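Local coordinates for protein STM4351 (Salmonella enterica, PDB 2Y7I) that probably serves as a periplasmic solute-binding protein that captures arginine with high specificity between its two lobes, at residues S94-T99 and G159-I164; K111-G116 and R153-F158. All blocks are in the same frame, centred on the assembly; numbering follows the deposited sequence.

In the fold
Interactions 1 and 2 flank strand 156-160 in the five-stranded mixed sheet of one lobe. Interaction 1 pairs it with the antiparallel strand 95-100; interaction 2 pairs it with the parallel strand 114-118. Both are largely buried. The first packs Val96 and Val98 on Val161 and Ile164, and its Asp160 reaches the bound arginine. The second runs from an exposed end, where Lys113, Lys114 and Arg153 lie, to a buried end at Val115, Gly116 and Phe158. Both rest on main-chain bonds, and neither has a salt bridge between its segments. They meet directly: Val98 N lies 2.8 Å from Val157 O, a probable hydrogen bond, and Ala95 packs on the Phe158 ring.

Interaction 1. Residues S94-T99 and G159-I164; sequences SAVVVT and GDVAAI. With ARG (arginine), chain C.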
loop_
_atom_site.group_PDB
_atom_site.type_symbol
_atom_site.label_atom_id
_atom_site.label_comp_id
_atom_site.label_asym_id
_atom_site.label_seq_id
_atom_site.Cartn_x
_atom_site.Cartn_y
_atom_site.Cartn_z
ATOM N N SER A 94 16.024 8.281 -4.448
ATOM C CA SER A 94 17.286 8.906 -4.840
ATOM C C SER A 94 18.483 7.974 -4.662
ATOM O O SER A 94 18.479 7.088 -3.799
ATOM C CB SER A 94 17.506 10.214 -4.071
ATOM O OG SER A 94 16.554 11.181 -4.465
ATOM N N ALA A 95 19.492 8.177 -5.500
ATOM C CA ALA A 95 20.684 7.359 -5.476
ATOM C C ALA A 95 21.762 8.118 -4.709
ATOM O O ALA A 95 21.805 9.343 -4.734
ATOM C CB ALA A 95 21.141 7.044 -6.871
ATOM N N VAL A 96 22.620 7.373 -4.025
ATOM C CA VAL A 96 23.664 7.962 -3.204
ATOM C C VAL A 96 25.002 7.284 -3.449
ATOM O O VAL A 96 25.061 6.123 -3.900
ATOM C CB VAL A 96 23.308 7.922 -1.679
ATOM C CG1 VAL A 96 22.058 8.772 -1.364
ATOM C CG2 VAL A 96 23.134 6.500 -1.171
ATOM N N VAL A 97 26.077 8.008 -3.147
ATOM C CA VAL A 97 27.412 7.432 -3.124
ATOM C C VAL A 97 27.771 7.199 -1.670
ATOM O O VAL A 97 27.452 8.018 -0.808
ATOM C CB VAL A 97 28.480 8.362 -3.744
ATOM C CG1 VAL A 97 29.837 7.646 -3.823
ATOM C CG2 VAL A 97 28.040 8.820 -5.132
ATOM N N VAL A 98 28.392 6.058 -1.391
ATOM C CA VAL A 98 29.024 5.851 -0.097
ATOM C C VAL A 98 30.541 5.932 -0.286
ATOM O O VAL A 98 31.074 5.369 -1.232
ATOM C CB VAL A 98 28.573 4.537 0.581
ATOM C CG1 VAL A 98 28.783 3.291 -0.348
ATOM C CG2 VAL A 98 29.229 4.380 1.957
ATOM N N THR A 99 31.209 6.700 0.582
ATOM C CA THR A 99 32.668 6.857 0.542
ATOM C C THR A 99 33.184 6.718 1.962
ATOM O O THR A 99 32.392 6.600 2.889
ATOM C CB THR A 99 33.103 8.234 -0.026
ATOM O OG1 THR A 99 32.897 9.265 0.955
ATOM C CG2 THR A 99 32.335 8.572 -1.338
ATOM N N GLY A 159 24.601 3.607 -5.419
ATOM C CA GLY A 159 23.402 2.760 -5.440
ATOM C C GLY A 159 22.191 3.366 -4.750
ATOM O O GLY A 159 22.192 4.564 -4.418
ATOM N N ASP A 160 21.152 2.550 -4.525
ATOM C CA ASP A 160 19.926 3.042 -3.873
ATOM C C ASP A 160 20.185 3.359 -2.409
ATOM O O ASP A 160 20.927 2.647 -1.733
ATOM C CB ASP A 160 18.748 2.052 -4.022
ATOM C CG ASP A 160 18.159 2.054 -5.434
ATOM O OD1 ASP A 160 17.376 2.962 -5.763
ATOM O OD2 ASP A 160 18.478 1.156 -6.227
ATOM N N VAL A 161 19.573 4.440 -1.927
ATOM C CA VAL A 161 19.796 4.892 -0.555
ATOM C C VAL A 161 19.510 3.818 0.494
ATOM O O VAL A 161 20.270 3.692 1.451
ATOM C CB VAL A 161 19.110 6.273 -0.233
ATOM C CG1 VAL A 161 17.585 6.203 -0.361
ATOM C CG2 VAL A 161 19.548 6.790 1.130
ATOM N N ALA A 162 18.446 3.031 0.294
ATOM C CA ALA A 162 18.096 1.963 1.234
ATOM C C ALA A 162 19.189 0.900 1.320
ATOM O O ALA A 162 19.542 0.440 2.417
ATOM C CB ALA A 162 16.732 1.317 0.857
ATOM N N ALA A 163 19.729 0.521 0.166
ATOM C CA ALA A 163 20.747 -0.523 0.098
ATOM C C ALA A 163 22.054 -0.044 0.720
ATOM O O ALA A 163 22.659 -0.749 1.528
ATOM C CB ALA A 163 20.964 -0.958 -1.342
ATOM N N ILE A 164 22.465 1.166 0.356
ATOM C CA ILE A 164 23.693 1.768 0.897
ATOM C C ILE A 164 23.539 1.975 2.404
ATOM O O ILE A 164 24.435 1.630 3.197
ATOM C CB ILE A 164 24.018 3.111 0.182
ATOM C CG1 ILE A 164 24.292 2.940 -1.338
ATOM C CG2 ILE A 164 25.114 3.905 0.913
ATOM C CD1 ILE A 164 25.122 1.764 -1.743
HETATM N N ARG C . 17.113 0.319 -8.471
HETATM C CA ARG C . 18.301 0.156 -9.366
HETATM C C ARG C . 17.839 -0.156 -10.784
HETATM O O ARG C . 18.664 -0.358 -11.671
HETATM C CB ARG C . 19.236 -0.959 -8.852
HETATM C CG ARG C . 18.538 -2.314 -8.635
HETATM C CD ARG C . 19.518 -3.427 -8.270
HETATM N NE ARG C . 18.787 -4.588 -7.754
HETATM C CZ ARG C . 19.343 -5.736 -7.373
HETATM N NH1 ARG C . 20.663 -5.923 -7.444
HETATM N NH2 ARG C . 18.574 -6.704 -6.921
HETATM O OXT ARG C . 16.627 -0.235 -11.061
#
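Strand 156-160 ends here and turns straight into helix 161-168, beside the antiparallel strand 95-100 in the mixed sheet of a periplasmic binding-protein lobe. Val96 and Gly159 form a hydrogen-bonded antiparallel pair. Val96 N gives a nearly straight bond to Gly159 O (2.9 Å, 170°), and Gly159 N returns one to Val96 O at 3.0 Å. In both, the donor lies nearly along the C=O axis. Ala95 and Asp160 follow as a non-hydrogen-bonded pair. Beyond them the chains part, and Val161 N makes only a weak bond to Ser94 O.

The side chains of Val96 and Val98 pack against the first turn of the helix. Val96 has CG1 anti to its carbonyl carbon (chi1 -64°), and this methyl meets CB and CG2 of Val161. Val96 CG2 is 3.7 Å from Ile164 CG1, the two side chains sliding past each other in opposite directions. Val98 crosses Ile164 obliquely, and its CB is 3.5 Å from Ile164 CG2. Gly159 has no side chain, and Ile164 CD1 packs over its CA at 4.2 Å. Ile176 of strand 174-176 and Phe146 of helix 142-150 continue this apolar packing.

The CB of Asp160 points away from strand 95-100, and its carboxylate is part of the arginine pocket. The residue occupies the N-cap position, but its carboxylate makes no capping bond. OD2 is bonded to Tyr16 OH, to His123 NE2 and to the ligand, so three bonds grip this oxygen. The negative charge probably favours the ligand's ammonium group: the amino N of the bound arginine donates to Asp160 OD2 at 2.8 Å.

Interaction 2. Residues K111-G116 and R153-F158; sequences KGKKVG and RLEGVF
Strands 114-116 and 156-158 run parallel in register, Val115 beside Gly156 and Gly116 beside Val157, with their short axes 43° apart and 4.4 Å at closest approach. The main-chain bonds alternate between the strands. Gly116 N donates to Gly156 O at 2.8 Å, from above the carbonyl plane. Phe158 N then donates to Gly116 O at 2.9 Å, almost along the C=O axis. At the start of the pairing, Lys114 O takes two N-H groups. Glu155 N donates to Lys114 O at 2.8 Å, in the carbonyl plane; the bond from Gly156 N to the same oxygen is weak.

Leu154 has CG anti to its carbonyl carbon (chi1 -57°). Its CD1 lies 3.7 Å from Gly116 CA, packed directly on the bare main chain of the glycine. Leu154 CD2 reaches CB of Lys114. Val115 lies on the face opposite Val157. There its side chain, with CG1 anti to the backbone N (chi1 175°), crosses that of Phe158 obliquely, and Val115 CG1 is 3.7 Å from Phe158 CB. At the exposed end, Lys113 and Glu155 lie side by side through their aliphatic parts (Lys113 CB to Glu155 CG, 4.0 Å). Their charged atoms do not touch, and Glu155 OE1 bonds instead to Tyr104 OH.

This is a parallel pair of the alpha/beta lobe of the binding-protein fold, its strands joined through helix 122-130, strand 135-139 and helix 142-150. The pair lies inside the sheet, with strand 135-139 beyond strand 114-118 and strand 95-100 beyond strand 156-160. Helix 142-150 covers Val157 through Tyr142, Phe146 and Leu149, while the Phe158 ring meets His123 edge-to-face.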
loop_
_atom_site.group_PDB
_atom_site.type_symbol
_atom_site.label_atom_id
_atom_site.label_comp_id
_atom_site.label_asym_id
_atom_site.label_seq_id
_atom_site.Cartn_x
_atom_site.Cartn_y
_atom_site.Cartn_z
ATOM N N LYS A 111 36.044 13.761 -9.090
ATOM C CA LYS A 111 36.688 13.892 -10.406
ATOM C C LYS A 111 37.943 12.998 -10.495
ATOM O O LYS A 111 38.830 13.080 -9.648
ATOM C CB LYS A 111 37.040 15.361 -10.692
ATOM C CG LYS A 111 37.425 15.642 -12.147
ATOM C CD LYS A 111 38.014 17.039 -12.328
ATOM C CE LYS A 111 38.625 17.198 -13.719
ATOM N NZ LYS A 111 39.396 18.476 -13.857
ATOM N N GLY A 112 37.992 12.138 -11.510
ATOM C CA GLY A 112 39.162 11.277 -11.743
ATOM C C GLY A 112 39.226 10.048 -10.850
ATOM O O GLY A 112 40.218 9.327 -10.851
ATOM N N LYS A 113 38.166 9.796 -10.090
ATOM C CA LYS A 113 38.182 8.717 -9.112
ATOM C C LYS A 113 37.305 7.567 -9.580
ATOM O O LYS A 113 36.516 7.713 -10.528
ATOM C CB LYS A 113 37.746 9.221 -7.721
ATOM C CG LYS A 113 38.548 10.434 -7.177
ATOM C CD LYS A 113 40.008 10.093 -6.882
ATOM C CE LYS A 113 40.747 11.311 -6.335
ATOM N NZ LYS A 113 42.187 11.036 -6.158
ATOM N N LYS A 114 37.460 6.422 -8.922
ATOM C CA LYS A 114 36.735 5.204 -9.272
ATOM C C LYS A 114 35.530 5.020 -8.372
ATOM O O LYS A 114 35.654 5.021 -7.142
ATOM C CB LYS A 114 37.651 3.976 -9.176
ATOM C CG LYS A 114 38.740 3.919 -10.249
ATOM C CD LYS A 114 39.653 2.706 -10.066
ATOM C CE LYS A 114 40.517 2.502 -11.293
ATOM N NZ LYS A 114 41.303 1.218 -11.249
ATOM N N VAL A 115 34.363 4.868 -8.990
ATOM C CA VAL A 115 33.135 4.592 -8.259
ATOM C C VAL A 115 32.492 3.299 -8.776
ATOM O O VAL A 115 32.221 3.154 -9.969
ATOM C CB VAL A 115 32.153 5.788 -8.312
ATOM C CG1 VAL A 115 30.825 5.428 -7.654
ATOM C CG2 VAL A 115 32.749 6.991 -7.617
ATOM N N GLY A 116 32.273 2.355 -7.859
ATOM C CA GLY A 116 31.694 1.065 -8.206
ATOM C C GLY A 116 30.178 1.120 -8.253
ATOM O O GLY A 116 29.543 1.868 -7.503
ATOM N N ARG A 153 40.229 -0.158 -3.524
ATOM C CA ARG A 153 40.255 -0.248 -4.978
ATOM C C ARG A 153 39.273 0.731 -5.616
ATOM O O ARG A 153 39.335 1.003 -6.823
ATOM C CB ARG A 153 39.977 -1.676 -5.431
ATOM C CG ARG A 153 41.224 -2.527 -5.461
ATOM C CD ARG A 153 40.945 -3.887 -6.070
ATOM N NE ARG A 153 41.996 -4.279 -7.013
ATOM C CZ ARG A 153 41.867 -4.229 -8.339
ATOM N NH1 ARG A 153 40.728 -3.806 -8.887
ATOM N NH2 ARG A 153 42.872 -4.613 -9.120
ATOM N N LEU A 154 38.363 1.249 -4.795
ATOM C CA LEU A 154 37.390 2.236 -5.236
ATOM C C LEU A 154 37.352 3.365 -4.237
ATOM O O LEU A 154 37.686 3.166 -3.066
ATOM C CB LEU A 154 35.987 1.623 -5.312
ATOM C CG LEU A 154 35.737 0.399 -6.194
ATOM C CD1 LEU A 154 34.346 -0.149 -5.885
ATOM C CD2 LEU A 154 35.871 0.755 -7.670
ATOM N N GLU A 155 36.934 4.542 -4.694
ATOM C CA GLU A 155 36.681 5.659 -3.786
ATOM C C GLU A 155 35.231 5.742 -3.325
ATOM O O GLU A 155 34.941 6.328 -2.282
ATOM C CB GLU A 155 37.135 6.987 -4.396
ATOM C CG GLU A 155 38.652 7.100 -4.487
ATOM C CD GLU A 155 39.319 6.930 -3.129
ATOM O OE1 GLU A 155 39.309 7.895 -2.342
ATOM O OE2 GLU A 155 39.853 5.832 -2.846
ATOM N N GLY A 156 34.326 5.155 -4.101
ATOM C CA GLY A 156 32.920 5.140 -3.726
ATOM C C GLY A 156 32.165 3.974 -4.331
ATOM O O GLY A 156 32.677 3.260 -5.190
ATOM N N VAL A 157 30.948 3.779 -3.843
ATOM C CA VAL A 157 30.002 2.816 -4.407
ATOM C C VAL A 157 28.684 3.572 -4.507
ATOM O O VAL A 157 28.298 4.256 -3.569
ATOM C CB VAL A 157 29.880 1.524 -3.553
ATOM C CG1 VAL A 157 28.683 0.659 -4.035
ATOM C CG2 VAL A 157 31.179 0.679 -3.637
ATOM N N PHE A 158 28.032 3.473 -5.665
ATOM C CA PHE A 158 26.865 4.294 -6.016
ATOM C C PHE A 158 25.663 3.367 -6.195
ATOM O O PHE A 158 25.724 2.429 -6.993
ATOM C CB PHE A 158 27.205 5.049 -7.312
ATOM C CG PHE A 158 26.132 5.971 -7.825
ATOM C CD1 PHE A 158 25.565 6.955 -7.016
ATOM C CD2 PHE A 158 25.755 5.903 -9.165
ATOM C CE1 PHE A 158 24.589 7.834 -7.523
ATOM C CE2 PHE A 158 24.789 6.779 -9.693
ATOM C CZ PHE A 158 24.203 7.742 -8.867
#